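Terminal uridylyltransferase 1 (Trypanosoma brucei, PDB 5HZD) adds uridines from UTP to the 3' ends of guide, ribosomal and some messenger RNAs during mitochondrial RNA editing and processing. Local coordinates at residues A[218-230]-A[242-256]. Residues are numbered along the deposited sequence; the frame is centred on the assembly and turned at random.
Sequences SVRDAVGPTGVQQ and ATLESTTAAVRAAMC
Thr243 O takes two backbone donors from consecutive residues, Gln229 N at 2.8 Å and Gln230 N at 3.2 Å, both lying in its carbonyl plane. Gln229 and Gln230 together face the single residue Thr243, a classic beta bulge. Thr243 N repays the grip by donating to Gln230 O at 2.8 Å. Before the bulge, Val228 sits opposite Leu244 in a non-hydrogen-bonded pair, flanked by a bond from Glu245 N to Gly227 O.

The bulge turns Gln229 towards the partner strand. With CG beside the backbone N and the chain extended beyond it, its amide reaches over the backbone of Glu245 and stands almost upright to that residue's carboxylate, the planes 81° apart. Its OE1 and Leu244 O both accept from NH1 of Arg197, the residue just before strand 198-203, which lies beside 239-244 in the sheet.

These strands form a hairpin at one edge of a four-stranded antiparallel sheet, remote from the annotated nucleotide and RNA sites, and each runs into or out of a helix. Helices 218-223 and 247-254 pack together 8.4 Å apart between axes, at 127°. Val223 fills the joint: its CG1 comes within 3.4 Å of Ala249 O and 3.9 Å of Ala253 CB. The same methyl of Ala253 meets Val219 CG1, while CD1 of Leu244 lies against CG2 of Val228, its strand partner, at 3.8 Å and reaches Val219 CG1 on the helix. Ala222 CB rests on Cys256 CB, and the small side chains of Ala249 and Ala253 are consistent with the close approach of the helices.

At the helix ends, Ser246 OG caps helix 247-254 by accepting from Ala249 N in a nearly straight bond (171°). A water joins Val223 O to the edge of the Arg252 guanidinium, in its plane at NH1.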
# COMPACT_ATOMS: atom_id res chain seq x y z
N SER A 218 17.49 -8.02 34.05
CA SER A 218 16.94 -8.46 32.77
C SER A 218 16.53 -7.28 31.91
O SER A 218 16.77 -7.27 30.68
CB SER A 218 15.72 -9.36 33.00
OG SER A 218 16.13 -10.63 33.47
N VAL A 219 15.91 -6.29 32.53
CA VAL A 219 15.51 -5.10 31.80
C VAL A 219 16.74 -4.35 31.28
O VAL A 219 16.81 -3.98 30.10
CB VAL A 219 14.64 -4.19 32.65
CG1 VAL A 219 14.44 -2.85 31.98
CG2 VAL A 219 13.28 -4.87 32.91
N ARG A 220 17.71 -4.14 32.17
CA ARG A 220 18.93 -3.42 31.78
C ARG A 220 19.69 -4.12 30.67
O ARG A 220 20.22 -3.47 29.75
CB ARG A 220 19.86 -3.22 32.98
CG ARG A 220 19.35 -2.15 33.91
CD ARG A 220 20.25 -1.94 35.12
NE ARG A 220 19.62 -1.02 36.08
CZ ARG A 220 19.50 0.29 35.89
NH1 ARG A 220 19.97 0.86 34.78
NH2 ARG A 220 18.90 1.04 36.82
N ASP A 221 19.71 -5.44 30.71
CA ASP A 221 20.45 -6.20 29.72
C ASP A 221 19.77 -6.12 28.37
O ASP A 221 20.43 -6.21 27.33
CB ASP A 221 20.62 -7.66 30.14
CG ASP A 221 21.68 -7.85 31.23
OD1 ASP A 221 22.20 -6.84 31.77
OD2 ASP A 221 22.00 -9.01 31.55
N ALA A 222 18.44 -5.96 28.37
CA ALA A 222 17.69 -5.90 27.12
C ALA A 222 17.89 -4.59 26.40
O ALA A 222 17.85 -4.55 25.17
CB ALA A 222 16.19 -6.14 27.36
N VAL A 223 18.09 -3.50 27.14
CA VAL A 223 18.07 -2.19 26.50
C VAL A 223 19.45 -1.56 26.39
O VAL A 223 19.65 -0.61 25.64
CB VAL A 223 17.10 -1.23 27.22
CG1 VAL A 223 15.67 -1.82 27.19
CG2 VAL A 223 17.53 -1.01 28.67
N GLY A 224 20.41 -2.10 27.14
CA GLY A 224 21.74 -1.51 27.16
C GLY A 224 21.87 -0.44 28.22
O GLY A 224 20.90 -0.10 28.88
N PRO A 225 23.10 0.11 28.37
CA PRO A 225 23.49 0.98 29.48
C PRO A 225 22.78 2.34 29.55
O PRO A 225 22.74 2.94 30.62
CB PRO A 225 25.00 1.19 29.25
CG PRO A 225 25.18 0.98 27.78
CD PRO A 225 24.20 -0.09 27.41
N THR A 226 22.23 2.82 28.44
CA THR A 226 21.54 4.11 28.48
C THR A 226 20.02 3.96 28.46
O THR A 226 19.29 4.94 28.61
CB THR A 226 21.97 5.03 27.31
OG1 THR A 226 21.76 4.36 26.05
CG2 THR A 226 23.44 5.41 27.44
N GLY A 227 19.56 2.72 28.28
CA GLY A 227 18.14 2.48 28.04
C GLY A 227 17.21 2.66 29.23
O GLY A 227 16.03 2.95 29.05
N VAL A 228 17.70 2.47 30.44
CA VAL A 228 16.82 2.53 31.60
C VAL A 228 16.95 3.86 32.32
O VAL A 228 18.02 4.20 32.82
CB VAL A 228 17.12 1.42 32.61
CG1 VAL A 228 16.38 1.69 33.91
CG2 VAL A 228 16.76 0.06 32.05
N GLN A 229 15.85 4.61 32.39
CA GLN A 229 15.90 5.89 33.09
C GLN A 229 15.52 5.80 34.56
O GLN A 229 16.14 6.45 35.40
CB GLN A 229 15.02 6.93 32.40
CG GLN A 229 15.58 7.43 31.10
CD GLN A 229 14.74 8.58 30.54
OE1 GLN A 229 13.76 9.01 31.16
NE2 GLN A 229 15.14 9.09 29.38
N GLN A 230 14.53 4.97 34.88
CA GLN A 230 14.07 4.88 36.25
C GLN A 230 13.40 3.53 36.42
O GLN A 230 12.70 3.06 35.52
CB GLN A 230 13.06 5.98 36.52
CG GLN A 230 12.53 5.97 37.93
CD GLN A 230 11.50 7.05 38.17
OE1 GLN A 230 10.79 7.49 37.27
NE2 GLN A 230 11.41 7.49 39.41
N ALA A 242 9.02 0.67 35.12
CA ALA A 242 10.28 1.13 34.55
C ALA A 242 9.99 2.16 33.48
O ALA A 242 9.09 1.97 32.64
CB ALA A 242 11.04 -0.04 33.94
N THR A 243 10.75 3.24 33.52
CA THR A 243 10.74 4.23 32.45
C THR A 243 12.00 4.07 31.63
O THR A 243 13.11 4.09 32.17
CB THR A 243 10.66 5.65 33.02
OG1 THR A 243 9.42 5.79 33.71
CG2 THR A 243 10.71 6.67 31.88
N LEU A 244 11.84 3.92 30.33
CA LEU A 244 12.95 3.66 29.45
C LEU A 244 13.24 4.94 28.68
O LEU A 244 12.43 5.86 28.71
CB LEU A 244 12.61 2.52 28.48
CG LEU A 244 12.44 1.13 29.12
CD1 LEU A 244 13.56 0.84 30.12
CD2 LEU A 244 11.08 0.96 29.79
N GLU A 245 14.36 4.98 27.98
CA GLU A 245 14.80 6.23 27.32
C GLU A 245 13.96 6.59 26.10
O GLU A 245 13.94 7.76 25.66
CB GLU A 245 16.28 6.12 26.93
CG GLU A 245 16.56 5.14 25.81
CD GLU A 245 18.04 4.97 25.53
OE1 GLU A 245 18.42 3.95 24.91
OE2 GLU A 245 18.83 5.85 25.95
N SER A 246 13.24 5.61 25.56
CA SER A 246 12.45 5.82 24.36
C SER A 246 11.32 4.81 24.33
O SER A 246 11.32 3.84 25.08
CB SER A 246 13.31 5.65 23.11
OG SER A 246 13.64 4.29 22.91
N THR A 247 10.34 5.03 23.46
CA THR A 247 9.26 4.06 23.27
C THR A 247 9.78 2.75 22.70
O THR A 247 9.23 1.69 22.97
CB THR A 247 8.16 4.62 22.34
OG1 THR A 247 8.77 5.18 21.18
CG2 THR A 247 7.37 5.71 23.06
N THR A 248 10.82 2.80 21.87
CA THR A 248 11.37 1.57 21.33
C THR A 248 12.08 0.78 22.44
O THR A 248 11.91 -0.45 22.54
CB THR A 248 12.31 1.84 20.15
OG1 THR A 248 11.58 2.56 19.14
CG2 THR A 248 12.80 0.56 19.55
N ALA A 249 12.86 1.47 23.27
CA ALA A 249 13.46 0.78 24.41
C ALA A 249 12.39 0.19 25.32
O ALA A 249 12.61 -0.86 25.93
CB ALA A 249 14.38 1.72 25.22
N ALA A 250 11.24 0.84 25.43
CA ALA A 250 10.18 0.35 26.30
C ALA A 250 9.63 -0.98 25.79
O ALA A 250 9.36 -1.89 26.57
CB ALA A 250 9.07 1.38 26.45
N VAL A 251 9.46 -1.11 24.47
CA VAL A 251 9.04 -2.39 23.93
C VAL A 251 10.15 -3.46 24.05
O VAL A 251 9.88 -4.61 24.36
CB VAL A 251 8.56 -2.22 22.48
CG1 VAL A 251 8.18 -3.59 21.88
CG2 VAL A 251 7.37 -1.25 22.44
N ARG A 252 11.39 -3.06 23.79
CA ARG A 252 12.53 -3.96 23.93
C ARG A 252 12.60 -4.48 25.37
O ARG A 252 12.81 -5.69 25.57
CB ARG A 252 13.82 -3.24 23.45
CG ARG A 252 15.05 -4.15 23.26
CD ARG A 252 16.23 -3.38 22.61
NE ARG A 252 15.96 -3.06 21.20
CZ ARG A 252 15.94 -1.84 20.68
NH1 ARG A 252 16.19 -0.77 21.44
NH2 ARG A 252 15.67 -1.67 19.39
N ALA A 253 12.36 -3.62 26.36
CA ALA A 253 12.32 -4.05 27.76
C ALA A 253 11.15 -5.00 28.06
O ALA A 253 11.32 -5.98 28.78
CB ALA A 253 12.27 -2.84 28.71
N ALA A 254 9.97 -4.72 27.52
CA ALA A 254 8.81 -5.60 27.73
C ALA A 254 8.98 -6.97 27.08
O ALA A 254 8.33 -7.95 27.48
CB ALA A 254 7.56 -4.93 27.19
N MET A 255 9.91 -7.06 26.13
CA MET A 255 10.23 -8.35 25.50
C MET A 255 11.31 -9.14 26.22
O MET A 255 11.68 -10.22 25.77
CB MET A 255 10.62 -8.15 24.02
CG MET A 255 9.45 -7.74 23.12
SD MET A 255 8.05 -8.89 23.21
CE MET A 255 8.89 -10.38 22.69
N CYS A 256 11.84 -8.63 27.33
CA CYS A 256 12.88 -9.36 28.04
C CYS A 256 12.30 -10.65 28.61
O CYS A 256 11.08 -10.81 28.73
CB CYS A 256 13.56 -8.52 29.13
SG CYS A 256 12.63 -8.38 30.67
O HOH W 1 17.12 -0.03 23.92